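Local coordinates for protein SusD homolog (Bacteroides thetaiotaomicron VPI-5482, PDB 3IV0) that probably binds glycans at the outer membrane for uptake, although its own ligand is not established, at residues A36-R41 against E276-N281; D93-A98 against S132-F137; L265-Q270 against N361-R366. One frame throughout, in Å; residues are numbered along the deposited sequence. Where two conformers were deposited one is given.

Contact 1. Residues A36-R41 against E276-N281; sequences ATMSQR and EIFMMN
Selenomethionine Met38 lies across the ring of Phe278, and this pair makes one of the two apolar parts of the contact. CB stands over one face of the ring, 3.9 Å from the centroid, in a CH-pi contact. CG follows at 4.1 Å above the ring plane, over its centre. Bends at chi2 and chi3, both -63°, then fold the chain back on itself, so that CE of Met38 drops to 3.4 Å from CD2 of Phe278. The SE atom is held farther off, 5.0 Å from the centroid, in an oblique Met-aromatic contact. At the ring edge, in plane, Ser39 OG approaches Phe278 CD1 to 3.5 Å.

Beside this apolar patch the backbones are joined directly: Met279 N donates to Met38 O at 3.0 Å, in the carbonyl plane and moderately bent at 152°. The junction is the C-terminal end of helix 19-39, which widens into a pi-type turn, meeting the irregular loop that follows strand 264-268. A water donates to both Ser39 O and Ile277 O, bridging two carbonyls that could not bond each other. Met279, also selenomethionine, extends past Ser39 O, with its CG at 3.4 Å from that oxygen, and lays SE against the Gln40-Arg41 peptide.

Farther out, Ile268 of strand 264-268 touches both Met38 and Phe278, backing the pair from the sheet, while Gln270 also packs on Phe278. A salt bridge from Glu276 to Arg34 ties the loop at Glu276 to the same helix one turn earlier. Arg41 turns from the loop to Asp93, with which it forms a salt bridge, and gives a further hydrogen bond to Gln91 O, fixing the segment after the helix against the start of helix 93-108.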
loop_
_atom_site.group_PDB
_atom_site.type_symbol
_atom_site.label_atom_id
_atom_site.label_comp_id
_atom_site.label_asym_id
_atom_site.label_seq_id
_atom_site.Cartn_x
_atom_site.Cartn_y
_atom_site.Cartn_z
ATOM N N ALA A 36 -9.358 -5.537 -7.039
ATOM C CA ALA A 36 -8.609 -4.512 -7.770
ATOM C C ALA A 36 -7.127 -4.543 -7.465
ATOM O O ALA A 36 -6.315 -4.129 -8.313
ATOM C CB ALA A 36 -9.150 -3.165 -7.418
ATOM N N THR A 37 -6.753 -4.961 -6.272
ATOM C CA THR A 37 -5.372 -4.841 -5.801
ATOM C C THR A 37 -4.568 -6.121 -5.836
ATOM O O THR A 37 -3.353 -6.066 -6.067
ATOM C CB THR A 37 -5.361 -4.310 -4.358
ATOM O OG1 THR A 37 -6.211 -5.120 -3.555
ATOM C CG2 THR A 37 -5.798 -2.845 -4.289
HETATM N N MSE A 38 -5.242 -7.266 -5.594
HETATM C CA MSE A 38 -4.626 -8.580 -5.327
HETATM C C MSE A 38 -5.197 -9.771 -6.063
HETATM O O MSE A 38 -4.443 -10.709 -6.322
HETATM C CB MSE A 38 -4.668 -8.891 -3.818
HETATM C CG MSE A 38 -3.986 -7.872 -2.883
HETATM SE SE MSE A 38 -2.075 -7.679 -3.161
HETATM C CE MSE A 38 -1.571 -9.493 -2.709
ATOM N N SER A 39 -6.512 -9.824 -6.231
ATOM C CA SER A 39 -7.148 -11.076 -6.621
ATOM C C SER A 39 -7.502 -11.173 -8.083
ATOM O O SER A 39 -7.560 -12.291 -8.590
ATOM C CB SER A 39 -8.340 -11.384 -5.712
ATOM O OG SER A 39 -7.910 -11.665 -4.398
ATOM N N GLN A 40 -7.746 -10.052 -8.748
ATOM C CA GLN A 40 -8.014 -10.064 -10.184
ATOM C C GLN A 40 -6.899 -9.389 -10.987
ATOM O O GLN A 40 -6.919 -9.459 -12.204
ATOM C CB GLN A 40 -9.379 -9.416 -10.490
ATOM C CG GLN A 40 -10.589 -10.242 -9.959
ATOM C CD GLN A 40 -12.012 -9.628 -10.211
ATOM O OE1 GLN A 40 -12.204 -8.418 -10.364
ATOM N NE2 GLN A 40 -13.022 -10.500 -10.207
ATOM N N ARG A 41 -6.035 -8.628 -10.292
ATOM C CA ARG A 41 -4.868 -7.914 -10.882
ATOM C C ARG A 41 -3.735 -7.929 -9.862
ATOM O O ARG A 41 -3.985 -7.783 -8.665
ATOM C CB ARG A 41 -5.163 -6.430 -11.152
ATOM C CG ARG A 41 -6.140 -6.128 -12.212
ATOM C CD ARG A 41 -7.579 -6.115 -11.674
ATOM N NE ARG A 41 -8.570 -5.972 -12.742
ATOM C CZ ARG A 41 -8.906 -4.800 -13.285
ATOM N NH1 ARG A 41 -8.343 -3.684 -12.851
ATOM N NH2 ARG A 41 -9.793 -4.739 -14.278
ATOM N N GLU A 276 -10.668 -17.480 -0.808
ATOM C CA GLU A 276 -10.356 -16.061 -1.008
ATOM C C GLU A 276 -8.842 -15.995 -1.147
ATOM O O GLU A 276 -8.110 -15.876 -0.150
ATOM C CB GLU A 276 -10.850 -15.258 0.169
ATOM C CG GLU A 276 -12.369 -15.173 0.212
ATOM C CD GLU A 276 -12.898 -14.535 1.481
ATOM O OE1 GLU A 276 -12.471 -14.956 2.574
ATOM O OE2 GLU A 276 -13.763 -13.626 1.379
ATOM N N ILE A 277 -8.386 -16.177 -2.371
ATOM C CA ILE A 277 -6.980 -16.386 -2.668
ATOM C C ILE A 277 -6.490 -15.329 -3.624
ATOM O O ILE A 277 -7.061 -15.088 -4.665
ATOM C CB ILE A 277 -6.744 -17.778 -3.299
ATOM C CG1 ILE A 277 -7.429 -18.845 -2.446
ATOM C CG2 ILE A 277 -5.263 -18.122 -3.402
ATOM C CD1 ILE A 277 -7.254 -20.283 -2.965
ATOM N N PHE A 278 -5.392 -14.690 -3.257
ATOM C CA PHE A 278 -4.780 -13.710 -4.126
ATOM C C PHE A 278 -4.166 -14.413 -5.317
ATOM O O PHE A 278 -3.759 -15.539 -5.200
ATOM C CB PHE A 278 -3.679 -12.968 -3.383
ATOM C CG PHE A 278 -4.139 -12.225 -2.103
ATOM C CD1 PHE A 278 -5.431 -11.691 -1.953
ATOM C CD2 PHE A 278 -3.214 -11.999 -1.080
ATOM C CE1 PHE A 278 -5.762 -11.004 -0.815
ATOM C CE2 PHE A 278 -3.546 -11.306 0.057
ATOM C CZ PHE A 278 -4.821 -10.808 0.204
HETATM N N MSE A 279 -4.013 -13.714 -6.426
HETATM C CA MSE A 279 -3.209 -14.251 -7.502
HETATM C C MSE A 279 -1.796 -14.489 -7.013
HETATM O O MSE A 279 -1.239 -13.660 -6.289
HETATM C CB MSE A 279 -3.143 -13.261 -8.635
HETATM C CG MSE A 279 -4.373 -13.155 -9.398
HETATM SE SE MSE A 279 -4.312 -11.793 -10.789
HETATM C CE MSE A 279 -2.921 -12.479 -11.741
HETATM N N MSE A 280 -1.206 -15.604 -7.405
HETATM C CA MSE A 280 0.153 -15.880 -7.070
HETATM C C MSE A 280 1.068 -14.702 -7.455
HETATM O O MSE A 280 1.905 -14.263 -6.657
HETATM C CB MSE A 280 0.571 -17.148 -7.793
HETATM C CG MSE A 280 1.919 -17.560 -7.451
HETATM SE SE MSE A 280 2.322 -19.375 -7.969
HETATM C CE MSE A 280 1.276 -20.000 -7.247
ATOM N N ASN A 281 0.893 -14.189 -8.663
ATOM C CA ASN A 281 1.747 -13.131 -9.200
ATOM C C ASN A 281 1.503 -11.776 -8.513
ATOM O O ASN A 281 2.277 -10.847 -8.646
ATOM C CB ASN A 281 1.550 -13.038 -10.723
ATOM C CG ASN A 281 2.612 -12.251 -11.445
ATOM O OD1 ASN A 281 3.837 -12.276 -11.126
ATOM N ND2 ASN A 281 2.175 -11.577 -12.461
HETATM O O HOH W 1 -7.455 -14.718 -7.286
#

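Contact 2. Residues D93-A98 against S132-F137; sequences DVFYTA and SLSYFF
From CB, which points at the facing helix, the side chain of Phe95 runs out with CG anti to the carbonyl carbon and beside the backbone N (chi1 -72°). CD1 comes within 4.3 Å of Ser134 CB. One atom on, CE1 makes the closest approach, 3.8 Å from Phe137 CB, and also reaches Phe137 CD2. CZ, at the tip, still touches the same CB, and the two phenylalanines cross obliquely. Helices 93-108 and 117-142 run antiparallel here; the axes of the two short segments pass 9.2 Å apart, at 159°, in the helical, TPR-like part of the SusD fold. Small residues lie at the interface, consistent with this spacing: Ala98 CB rests 3.7 Å from Ser134 OG, whose hydroxyl is bonded back to Met130 O within its own helix. On the flank, Tyr96 and Tyr135 cross at about a right angle and meet through their CE1 atoms at 4.0 Å. Their hydroxyls bond to the backbone instead, Tyr96 OH to Pro146 O and Tyr135 OH to Tyr148 O, so both rings are tied at their tips to the chain beyond helix 117-142. Helix 19-39 covers another side, with Ala36 against Phe95 and Phe33 edge-to-face with Phe137.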
loop_
_atom_site.group_PDB
_atom_site.type_symbol
_atom_site.label_atom_id
_atom_site.label_comp_id
_atom_site.label_asym_id
_atom_site.label_seq_id
_atom_site.Cartn_x
_atom_site.Cartn_y
_atom_site.Cartn_z
ATOM N N ASP A 93 -11.627 0.280 -13.443
ATOM C CA ASP A 93 -13.003 -0.202 -13.306
ATOM C C ASP A 93 -13.320 -0.886 -11.994
ATOM O O ASP A 93 -14.385 -0.628 -11.416
ATOM C CB ASP A 93 -13.409 -1.130 -14.498
ATOM C CG ASP A 93 -12.574 -2.402 -14.599
ATOM O OD1 ASP A 93 -11.370 -2.379 -14.278
ATOM O OD2 ASP A 93 -13.119 -3.463 -15.025
ATOM N N VAL A 94 -12.454 -1.760 -11.504
ATOM C CA VAL A 94 -12.784 -2.496 -10.297
ATOM C C VAL A 94 -12.735 -1.604 -9.068
ATOM O O VAL A 94 -13.586 -1.701 -8.194
ATOM C CB VAL A 94 -11.900 -3.717 -10.126
ATOM C CG1 VAL A 94 -12.313 -4.492 -8.850
ATOM C CG2 VAL A 94 -12.006 -4.622 -11.375
ATOM N N PHE A 95 -11.791 -0.669 -9.008
ATOM C CA PHE A 95 -11.819 0.332 -7.932
ATOM C C PHE A 95 -13.111 1.139 -7.994
ATOM O O PHE A 95 -13.694 1.452 -6.937
ATOM C CB PHE A 95 -10.627 1.304 -8.049
ATOM C CG PHE A 95 -9.302 0.691 -7.682
ATOM C CD1 PHE A 95 -9.000 0.420 -6.354
ATOM C CD2 PHE A 95 -8.333 0.454 -8.645
ATOM C CE1 PHE A 95 -7.770 -0.115 -6.027
ATOM C CE2 PHE A 95 -7.121 -0.086 -8.292
ATOM C CZ PHE A 95 -6.847 -0.336 -7.014
ATOM N N TYR A 96 -13.559 1.526 -9.201
ATOM C CA TYR A 96 -14.823 2.268 -9.254
ATOM C C TYR A 96 -16.050 1.414 -8.882
ATOM O O TYR A 96 -17.037 1.969 -8.393
ATOM C CB TYR A 96 -15.026 2.960 -10.613
ATOM C CG TYR A 96 -14.294 4.278 -10.685
ATOM C CD1 TYR A 96 -14.740 5.382 -9.987
ATOM C CD2 TYR A 96 -13.127 4.393 -11.395
ATOM C CE1 TYR A 96 -14.047 6.542 -10.007
ATOM C CE2 TYR A 96 -12.437 5.559 -11.436
ATOM C CZ TYR A 96 -12.900 6.632 -10.754
ATOM O OH TYR A 96 -12.154 7.791 -10.804
ATOM N N THR A 97 -15.978 0.106 -9.030
ATOM C CA THR A 97 -17.045 -0.750 -8.490
ATOM C C THR A 97 -17.117 -0.570 -6.972
ATOM O O THR A 97 -18.207 -0.416 -6.423
ATOM C CB THR A 97 -16.828 -2.224 -8.856
ATOM O OG1 THR A 97 -16.789 -2.375 -10.275
ATOM C CG2 THR A 97 -17.946 -3.142 -8.278
ATOM N N ALA A 98 -15.977 -0.609 -6.276
ATOM C CA ALA A 98 -15.924 -0.337 -4.858
ATOM C C ALA A 98 -16.477 1.035 -4.514
ATOM O O ALA A 98 -17.269 1.191 -3.584
ATOM C CB ALA A 98 -14.468 -0.506 -4.332
ATOM N N SER A 132 -12.513 6.325 0.183
ATOM C CA SER A 132 -11.303 7.140 0.246
ATOM C C SER A 132 -10.060 6.349 -0.089
ATOM O O SER A 132 -9.175 6.854 -0.816
ATOM C CB SER A 132 -11.136 7.808 1.593
ATOM O OG SER A 132 -12.297 8.590 1.884
ATOM N N LEU A 133 -9.968 5.126 0.414
ATOM C CA LEU A 133 -8.821 4.285 0.109
ATOM C C LEU A 133 -8.734 3.966 -1.371
ATOM O O LEU A 133 -7.675 3.984 -1.974
ATOM C CB LEU A 133 -8.864 2.989 0.924
ATOM C CG LEU A 133 -7.633 2.113 0.833
ATOM C CD1 LEU A 133 -6.390 2.770 1.450
ATOM C CD2 LEU A 133 -7.906 0.807 1.575
ATOM N N SER A 134 -9.891 3.699 -1.982
ATOM C CA SER A 134 -9.951 3.395 -3.414
ATOM C C SER A 134 -9.542 4.618 -4.215
ATOM O O SER A 134 -8.734 4.483 -5.154
ATOM C CB SER A 134 -11.353 2.930 -3.806
ATOM O OG SER A 134 -11.686 1.708 -3.152
ATOM N N TYR A 135 -10.104 5.794 -3.897
ATOM C CA TYR A 135 -9.703 7.007 -4.588
ATOM C C TYR A 135 -8.208 7.251 -4.416
ATOM O O TYR A 135 -7.507 7.619 -5.372
ATOM C CB TYR A 135 -10.484 8.246 -4.094
ATOM C CG TYR A 135 -11.781 8.440 -4.865
ATOM C CD1 TYR A 135 -11.757 8.654 -6.219
ATOM C CD2 TYR A 135 -12.998 8.418 -4.229
ATOM C CE1 TYR A 135 -12.924 8.826 -6.943
ATOM C CE2 TYR A 135 -14.176 8.584 -4.947
ATOM C CZ TYR A 135 -14.119 8.761 -6.295
ATOM O OH TYR A 135 -15.284 8.934 -7.059
ATOM N N PHE A 136 -7.685 7.082 -3.210
ATOM C CA PHE A 136 -6.251 7.254 -2.989
ATOM C C PHE A 136 -5.448 6.314 -3.846
ATOM O O PHE A 136 -4.480 6.750 -4.483
ATOM C CB PHE A 136 -5.905 7.065 -1.535
ATOM C CG PHE A 136 -4.433 7.182 -1.232
ATOM C CD1 PHE A 136 -3.756 8.363 -1.474
ATOM C CD2 PHE A 136 -3.754 6.142 -0.648
ATOM C CE1 PHE A 136 -2.408 8.491 -1.143
ATOM C CE2 PHE A 136 -2.375 6.265 -0.334
ATOM C CZ PHE A 136 -1.731 7.456 -0.600
ATOM N N PHE A 137 -5.823 5.046 -3.902
ATOM C CA PHE A 137 -5.064 4.093 -4.703
ATOM C C PHE A 137 -5.079 4.449 -6.178
ATOM O O PHE A 137 -4.056 4.286 -6.894
ATOM C CB PHE A 137 -5.614 2.673 -4.492
ATOM C CG PHE A 137 -4.900 1.903 -3.404
ATOM C CD1 PHE A 137 -4.657 2.461 -2.171
ATOM C CD2 PHE A 137 -4.472 0.614 -3.640
ATOM C CE1 PHE A 137 -3.982 1.745 -1.206
ATOM C CE2 PHE A 137 -3.791 -0.105 -2.679
ATOM C CZ PHE A 137 -3.562 0.473 -1.452
#

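Contact 3. Residues L265-Q270 against N361-R366; sequences LFEIAQ and NQIVFR
Strands 264-268 and 362-366 form a two-stranded, bulged antiparallel sheet. Phe365 O takes both Leu265 N and Phe266 N; the second lies on a lone pair at 3.0 Å, whereas the first comes from above the carbonyl plane. On the other strand Phe266 O receives Phe365 N along a lone pair, at a nearly straight 170°, plus a weak bond from Val364 N. Past the bulges regular pairing resumes, displaced by one residue: Ile268 and Gln362 exchange two backbone bonds as a hydrogen-bonded pair. On their face Ile268 CD1 packs on Val364 CG2 at 3.6 Å. The face of Glu267 and Ile363 is partly polar. Extended Glu267 brings OE1 to Asn361 ND2 at 2.9 Å, straight at 174° and in the amide plane, although carboxylate and amide are turned 57° apart; Gly260 N is a second donor to OE1. Ile363 CD1 runs alongside and meets Glu267 CD at 3.4 Å. The Asn361 amide works both ways, since OD1 accepts Gln270 N at 3.1 Å from above its carbonyl plane. The whole is a short antiparallel beta pair with a classic bulge on each strand, leading at Arg366, the N-cap, into helix 367-381.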
loop_
_atom_site.group_PDB
_atom_site.type_symbol
_atom_site.label_atom_id
_atom_site.label_comp_id
_atom_site.label_asym_id
_atom_site.label_seq_id
_atom_site.Cartn_x
_atom_site.Cartn_y
_atom_site.Cartn_z
ATOM N N LEU A 265 -2.381 -2.086 10.719
ATOM C CA LEU A 265 -3.327 -0.973 10.733
ATOM C C LEU A 265 -4.395 -1.194 9.658
ATOM O O LEU A 265 -5.565 -0.875 9.922
ATOM C CB LEU A 265 -2.643 0.395 10.573
ATOM C CG LEU A 265 -1.729 0.779 11.736
ATOM C CD1 LEU A 265 -1.030 2.101 11.431
ATOM C CD2 LEU A 265 -2.443 0.834 13.057
ATOM N N PHE A 266 -4.067 -1.633 8.449
ATOM C CA PHE A 266 -5.104 -2.032 7.484
ATOM C C PHE A 266 -4.523 -3.131 6.652
ATOM O O PHE A 266 -3.372 -3.034 6.179
ATOM C CB PHE A 266 -5.648 -0.882 6.620
ATOM C CG PHE A 266 -6.806 -1.318 5.783
ATOM C CD1 PHE A 266 -7.982 -1.702 6.423
ATOM C CD2 PHE A 266 -6.696 -1.517 4.436
ATOM C CE1 PHE A 266 -9.034 -2.209 5.696
ATOM C CE2 PHE A 266 -7.750 -2.042 3.706
ATOM C CZ PHE A 266 -8.919 -2.397 4.352
ATOM N N GLU A 267 -5.317 -4.166 6.405
ATOM C CA GLU A 267 -4.910 -5.366 5.678
ATOM C C GLU A 267 -6.014 -5.803 4.738
ATOM O O GLU A 267 -7.181 -5.594 5.031
ATOM C CB GLU A 267 -4.588 -6.500 6.674
ATOM C CG GLU A 267 -3.700 -6.049 7.808
ATOM C CD GLU A 267 -3.498 -7.096 8.887
ATOM O OE1 GLU A 267 -4.054 -8.209 8.789
ATOM O OE2 GLU A 267 -2.793 -6.752 9.863
ATOM N N ILE A 268 -5.614 -6.386 3.615
ATOM C CA ILE A 268 -6.512 -7.027 2.671
ATOM C C ILE A 268 -6.532 -8.502 3.016
ATOM O O ILE A 268 -5.486 -9.139 3.126
ATOM C CB ILE A 268 -6.009 -6.823 1.215
ATOM C CG1 ILE A 268 -5.918 -5.336 0.840
ATOM C CG2 ILE A 268 -6.950 -7.526 0.213
ATOM C CD1 ILE A 268 -4.994 -5.012 -0.355
ATOM N N ALA A 269 -7.721 -9.076 3.225
ATOM C CA ALA A 269 -7.853 -10.413 3.736
ATOM C C ALA A 269 -7.579 -11.473 2.677
ATOM O O ALA A 269 -8.115 -11.412 1.571
ATOM C CB ALA A 269 -9.303 -10.603 4.285
ATOM N N GLN A 270 -6.741 -12.443 3.030
ATOM C CA GLN A 270 -6.644 -13.694 2.296
ATOM C C GLN A 270 -7.176 -14.798 3.197
ATOM O O GLN A 270 -6.947 -14.799 4.404
ATOM C CB GLN A 270 -5.191 -14.025 1.897
ATOM C CG GLN A 270 -5.108 -14.765 0.588
ATOM C CD GLN A 270 -3.720 -15.158 0.151
ATOM O OE1 GLN A 270 -2.715 -14.999 0.880
ATOM N NE2 GLN A 270 -3.645 -15.670 -1.032
ATOM N N ASN A 361 -2.606 -12.244 5.001
ATOM C CA ASN A 361 -3.208 -11.000 4.484
ATOM C C ASN A 361 -2.142 -10.138 3.846
ATOM O O ASN A 361 -0.984 -10.230 4.207
ATOM C CB ASN A 361 -3.876 -10.206 5.625
ATOM C CG ASN A 361 -4.991 -10.944 6.312
ATOM O OD1 ASN A 361 -5.530 -11.926 5.797
ATOM N ND2 ASN A 361 -5.342 -10.477 7.489
ATOM N N GLN A 362 -2.524 -9.273 2.924
ATOM C CA GLN A 362 -1.623 -8.262 2.412
ATOM C C GLN A 362 -1.664 -7.112 3.380
ATOM O O GLN A 362 -2.736 -6.564 3.687
ATOM C CB GLN A 362 -2.040 -7.810 1.014
ATOM C CG GLN A 362 -1.253 -6.612 0.488
ATOM C CD GLN A 362 0.169 -6.889 0.070
ATOM O OE1 GLN A 362 0.518 -7.997 -0.296
ATOM N NE2 GLN A 362 1.001 -5.846 0.118
ATOM N N ILE A 363 -0.490 -6.693 3.861
ATOM C CA ILE A 363 -0.435 -5.662 4.894
ATOM C C ILE A 363 -0.288 -4.282 4.290
ATOM O O ILE A 363 0.845 -3.880 3.934
ATOM C CB ILE A 363 0.703 -5.878 5.876
ATOM C CG1 ILE A 363 0.672 -7.309 6.448
ATOM C CG2 ILE A 363 0.597 -4.887 7.031
ATOM C CD1 ILE A 363 -0.675 -7.789 7.105
ATOM N N VAL A 364 -1.385 -3.534 4.157
ATOM C CA VAL A 364 -1.387 -2.282 3.437
ATOM C C VAL A 364 -0.728 -1.195 4.274
ATOM O O VAL A 364 0.167 -0.472 3.778
ATOM C CB VAL A 364 -2.825 -1.879 3.046
ATOM C CG1 VAL A 364 -2.844 -0.475 2.392
ATOM C CG2 VAL A 364 -3.418 -2.902 2.086
ATOM N N PHE A 365 -1.143 -1.048 5.510
ATOM C CA PHE A 365 -0.578 -0.088 6.440
ATOM C C PHE A 365 -0.280 -0.835 7.710
ATOM O O PHE A 365 -1.124 -1.591 8.219
ATOM C CB PHE A 365 -1.561 1.034 6.759
ATOM C CG PHE A 365 -2.020 1.840 5.562
ATOM C CD1 PHE A 365 -1.121 2.369 4.629
ATOM C CD2 PHE A 365 -3.390 2.134 5.412
ATOM C CE1 PHE A 365 -1.560 3.114 3.575
ATOM C CE2 PHE A 365 -3.820 2.907 4.328
ATOM C CZ PHE A 365 -2.899 3.363 3.409
ATOM N N ARG A 366 0.895 -0.621 8.288
ATOM C CA ARG A 366 1.145 -1.172 9.615
ATOM C C ARG A 366 1.878 -0.188 10.516
ATOM O O ARG A 366 2.337 0.883 10.070
ATOM C CB ARG A 366 1.845 -2.510 9.581
ATOM C CG ARG A 366 3.215 -2.475 9.015
ATOM C CD ARG A 366 3.853 -3.877 9.109
ATOM N NE ARG A 366 5.068 -3.958 8.303
ATOM C CZ ARG A 366 6.308 -3.921 8.793
ATOM N NH1 ARG A 366 6.558 -3.771 10.071
ATOM N NH2 ARG A 366 7.321 -4.038 7.962
#

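Overall arrangement
Helix 19-39 supplies one side of contact 1 and also packs on contacts 2 and 3. Contacts 2 and 3 are buried, and contact 1 is only partly so, with a water among its backbone links. Their chemistry follows: contact 2 is helix-helix packing of aromatic and small side chains, contact 3 relies mainly on backbone hydrogen bonds, with an Asn361 amide bonded to both a carboxylate and a backbone N-H, and contact 1 mixes one backbone bond with a selenomethionine on a ring. Leu133 joins contacts 2 and 3 by packing on Phe266 and Phe365, and Phe137 adds Val364. Ala36 on Val94 links contacts 1 and 2. Along the chain contact 2 is nested within contact 1, whereas contacts 1 and 3 cross.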